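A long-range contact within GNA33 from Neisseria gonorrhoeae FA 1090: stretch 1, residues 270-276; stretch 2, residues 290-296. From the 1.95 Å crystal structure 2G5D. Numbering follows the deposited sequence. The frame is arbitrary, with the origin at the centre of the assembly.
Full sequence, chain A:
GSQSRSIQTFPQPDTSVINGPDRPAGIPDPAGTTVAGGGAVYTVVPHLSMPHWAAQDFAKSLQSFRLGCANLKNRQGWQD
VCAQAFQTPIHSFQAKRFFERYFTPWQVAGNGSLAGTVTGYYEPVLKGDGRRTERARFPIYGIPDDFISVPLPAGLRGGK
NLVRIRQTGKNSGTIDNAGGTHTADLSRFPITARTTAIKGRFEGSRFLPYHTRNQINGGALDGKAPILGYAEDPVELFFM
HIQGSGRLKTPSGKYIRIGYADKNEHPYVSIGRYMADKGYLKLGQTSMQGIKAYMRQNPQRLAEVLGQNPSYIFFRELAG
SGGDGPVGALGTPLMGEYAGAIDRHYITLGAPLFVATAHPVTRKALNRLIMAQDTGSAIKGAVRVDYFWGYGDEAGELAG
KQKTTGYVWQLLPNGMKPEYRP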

# COMPACT_ATOMS: atom_id res chain seq x y z
N SER A 270 6.84 13.59 -8.47
CA SER A 270 6.89 12.74 -9.66
C SER A 270 8.04 13.12 -10.61
O SER A 270 8.07 14.22 -11.17
CB SER A 270 5.56 12.78 -10.42
OG SER A 270 5.58 11.87 -11.50
N ILE A 271 8.99 12.21 -10.77
CA ILE A 271 10.10 12.37 -11.72
C ILE A 271 9.61 12.29 -13.17
O ILE A 271 10.17 12.92 -14.06
CB ILE A 271 11.27 11.37 -11.46
CG1 ILE A 271 10.80 9.90 -11.60
CG2 ILE A 271 11.93 11.65 -10.09
CD1 ILE A 271 11.92 8.89 -11.89
N GLY A 272 8.55 11.51 -13.39
CA GLY A 272 7.87 11.44 -14.68
C GLY A 272 7.28 12.76 -15.16
O GLY A 272 7.33 13.07 -16.35
N ARG A 273 6.72 13.53 -14.23
CA ARG A 273 6.20 14.87 -14.53
C ARG A 273 7.34 15.86 -14.68
O ARG A 273 7.23 16.81 -15.46
CB ARG A 273 5.21 15.35 -13.47
CG ARG A 273 3.88 14.61 -13.46
CD ARG A 273 2.86 15.24 -12.49
NE ARG A 273 2.04 14.20 -11.87
CZ ARG A 273 2.15 13.81 -10.60
NH1 ARG A 273 3.02 14.39 -9.78
NH2 ARG A 273 1.37 12.83 -10.14
N TYR A 274 8.43 15.64 -13.95
CA TYR A 274 9.63 16.46 -14.10
C TYR A 274 10.26 16.31 -15.49
O TYR A 274 10.58 17.31 -16.14
CB TYR A 274 10.67 16.15 -13.01
CG TYR A 274 11.99 16.87 -13.22
CD1 TYR A 274 12.14 18.20 -12.83
CD2 TYR A 274 13.08 16.23 -13.81
CE1 TYR A 274 13.34 18.88 -13.03
CE2 TYR A 274 14.29 16.90 -14.01
CZ TYR A 274 14.41 18.23 -13.62
OH TYR A 274 15.59 18.91 -13.80
N MET A 275 10.42 15.07 -15.93
CA MET A 275 11.03 14.76 -17.22
C MET A 275 10.24 15.27 -18.43
O MET A 275 10.83 15.61 -19.45
CB MET A 275 11.23 13.25 -17.35
CG MET A 275 12.37 12.70 -16.51
SD MET A 275 12.46 10.93 -16.64
CE MET A 275 13.37 10.73 -18.16
N ALA A 276 8.91 15.33 -18.29
CA ALA A 276 8.00 15.68 -19.38
C ALA A 276 8.11 17.14 -19.80
O ALA A 276 8.07 17.45 -21.00
CB ALA A 276 6.58 15.34 -19.00
N GLY A 290 10.36 3.06 -19.59
CA GLY A 290 10.77 4.18 -20.43
C GLY A 290 11.80 5.09 -19.77
O GLY A 290 12.70 5.60 -20.43
N ILE A 291 11.69 5.29 -18.46
CA ILE A 291 12.71 6.05 -17.73
C ILE A 291 14.01 5.23 -17.64
O ILE A 291 15.11 5.76 -17.79
CB ILE A 291 12.20 6.53 -16.34
CG1 ILE A 291 11.00 7.46 -16.51
CG2 ILE A 291 13.30 7.22 -15.55
CD1 ILE A 291 10.23 7.77 -15.23
N LYS A 292 13.86 3.93 -17.41
CA LYS A 292 15.00 3.03 -17.36
C LYS A 292 15.81 3.07 -18.67
O LYS A 292 17.04 3.18 -18.63
CB LYS A 292 14.55 1.61 -17.02
CG LYS A 292 15.67 0.60 -16.98
CD LYS A 292 15.13 -0.80 -16.80
CE LYS A 292 16.26 -1.79 -16.84
NZ LYS A 292 15.82 -3.15 -16.45
N ALA A 293 15.11 3.00 -19.81
CA ALA A 293 15.75 3.03 -21.12
C ALA A 293 16.35 4.40 -21.46
O ALA A 293 17.46 4.48 -22.02
CB ALA A 293 14.79 2.57 -22.21
N TYR A 294 15.64 5.47 -21.11
CA TYR A 294 16.15 6.83 -21.30
C TYR A 294 17.45 7.05 -20.51
O TYR A 294 18.38 7.70 -20.99
CB TYR A 294 15.10 7.89 -20.92
CG TYR A 294 15.63 9.32 -21.00
CD1 TYR A 294 15.49 10.08 -22.16
CD2 TYR A 294 16.29 9.90 -19.91
CE1 TYR A 294 15.99 11.38 -22.24
CE2 TYR A 294 16.79 11.20 -19.98
CZ TYR A 294 16.64 11.93 -21.14
OH TYR A 294 17.13 13.22 -21.20
N MET A 295 17.51 6.49 -19.31
CA MET A 295 18.63 6.67 -18.39
C MET A 295 19.87 5.87 -18.81
O MET A 295 21.02 6.31 -18.60
CB MET A 295 18.19 6.30 -16.98
CG MET A 295 18.38 7.39 -15.94
SD MET A 295 18.08 9.09 -16.48
CE MET A 295 16.34 9.35 -16.16
N ARG A 296 19.64 4.69 -19.39
CA ARG A 296 20.72 3.87 -19.91
C ARG A 296 21.37 4.57 -21.11
O ARG A 296 22.59 4.47 -21.31
CB ARG A 296 20.21 2.46 -20.28
CG ARG A 296 21.19 1.33 -19.94
CD ARG A 296 21.22 1.00 -18.43
NE ARG A 296 20.47 -0.22 -18.09
CZ ARG A 296 20.44 -0.79 -16.88
NH1 ARG A 296 21.11 -0.26 -15.85
NH2 ARG A 296 19.73 -1.90 -16.68

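Two helices of one chain meet here through a small apolar patch. Their axes come no closer than 12.1 Å and their directions differ by 54°, so backbone does not pack against backbone; side chains must bridge the gap. No hydrogen bond crosses between the stretches, and the contact rests on the fit of hydrocarbon and sulfur surfaces, which together bury 209 Å².

Met275 makes the largest contribution, and its shape explains why. Its CA-to-CB bond points toward the second helix, and the unbranched chain, with chi1 m and chi2 t, carries the sulfur across before chi3, near +82°, turns the terminal methyl. The result is a long, narrow bump that enters the space framed by Ile291, Tyr294 and Met295. Its flank rests on the isoleucine, with Met275 SD 3.8 Å from Ile291 CG1. Its tip reaches further along the helix, where Met275 CE lies 3.5 Å from Tyr294 CD2 and 3.8 Å from Met295 CE. The methyl approaches the tyrosine ring obliquely; the ring offers it a broad apolar surface, while the Met295 methyl meets it as one apolar end against another. A flexible thioether suits this place because it can extend across a wide interval and still bend at its end to meet several neighbours.

Ile291 supplies the answering bump. Its CA-to-CB bond points toward the first helix, and the side chain, m at chi1 and t at chi2, ends in a methyl that lies against Ile271, Gly272 and the sulfur of Met275. Ile291 CD1 is 3.9 Å from Ile271 CD1, a meeting of two methyl tips, and 4.4 Å from Gly272 CA, which glycine presents to it only loosely. The CA atoms of Gly272 and Ile291 are the nearest across the stretches, at 7.9 Å. Ile271, with chi1 p and chi2 t, is branched and apolar, which suits its buried position, while Met275, one helical turn further on, packs against the same isoleucine.

The spacing follows from helical geometry. Residues four apart lie on nearly the same face, so Ile271 and Met275 can both face the partner helix, as can Ile291 and Met295. The backbone bonds Met275 N to Ile271 O and Met295 N to Ile291 O, each 2.9 Å, hold these pairs in register, and Ser270 caps the first helix through a weak hydrogen bond from Arg273 N to Ser270 OG at 3.4 Å.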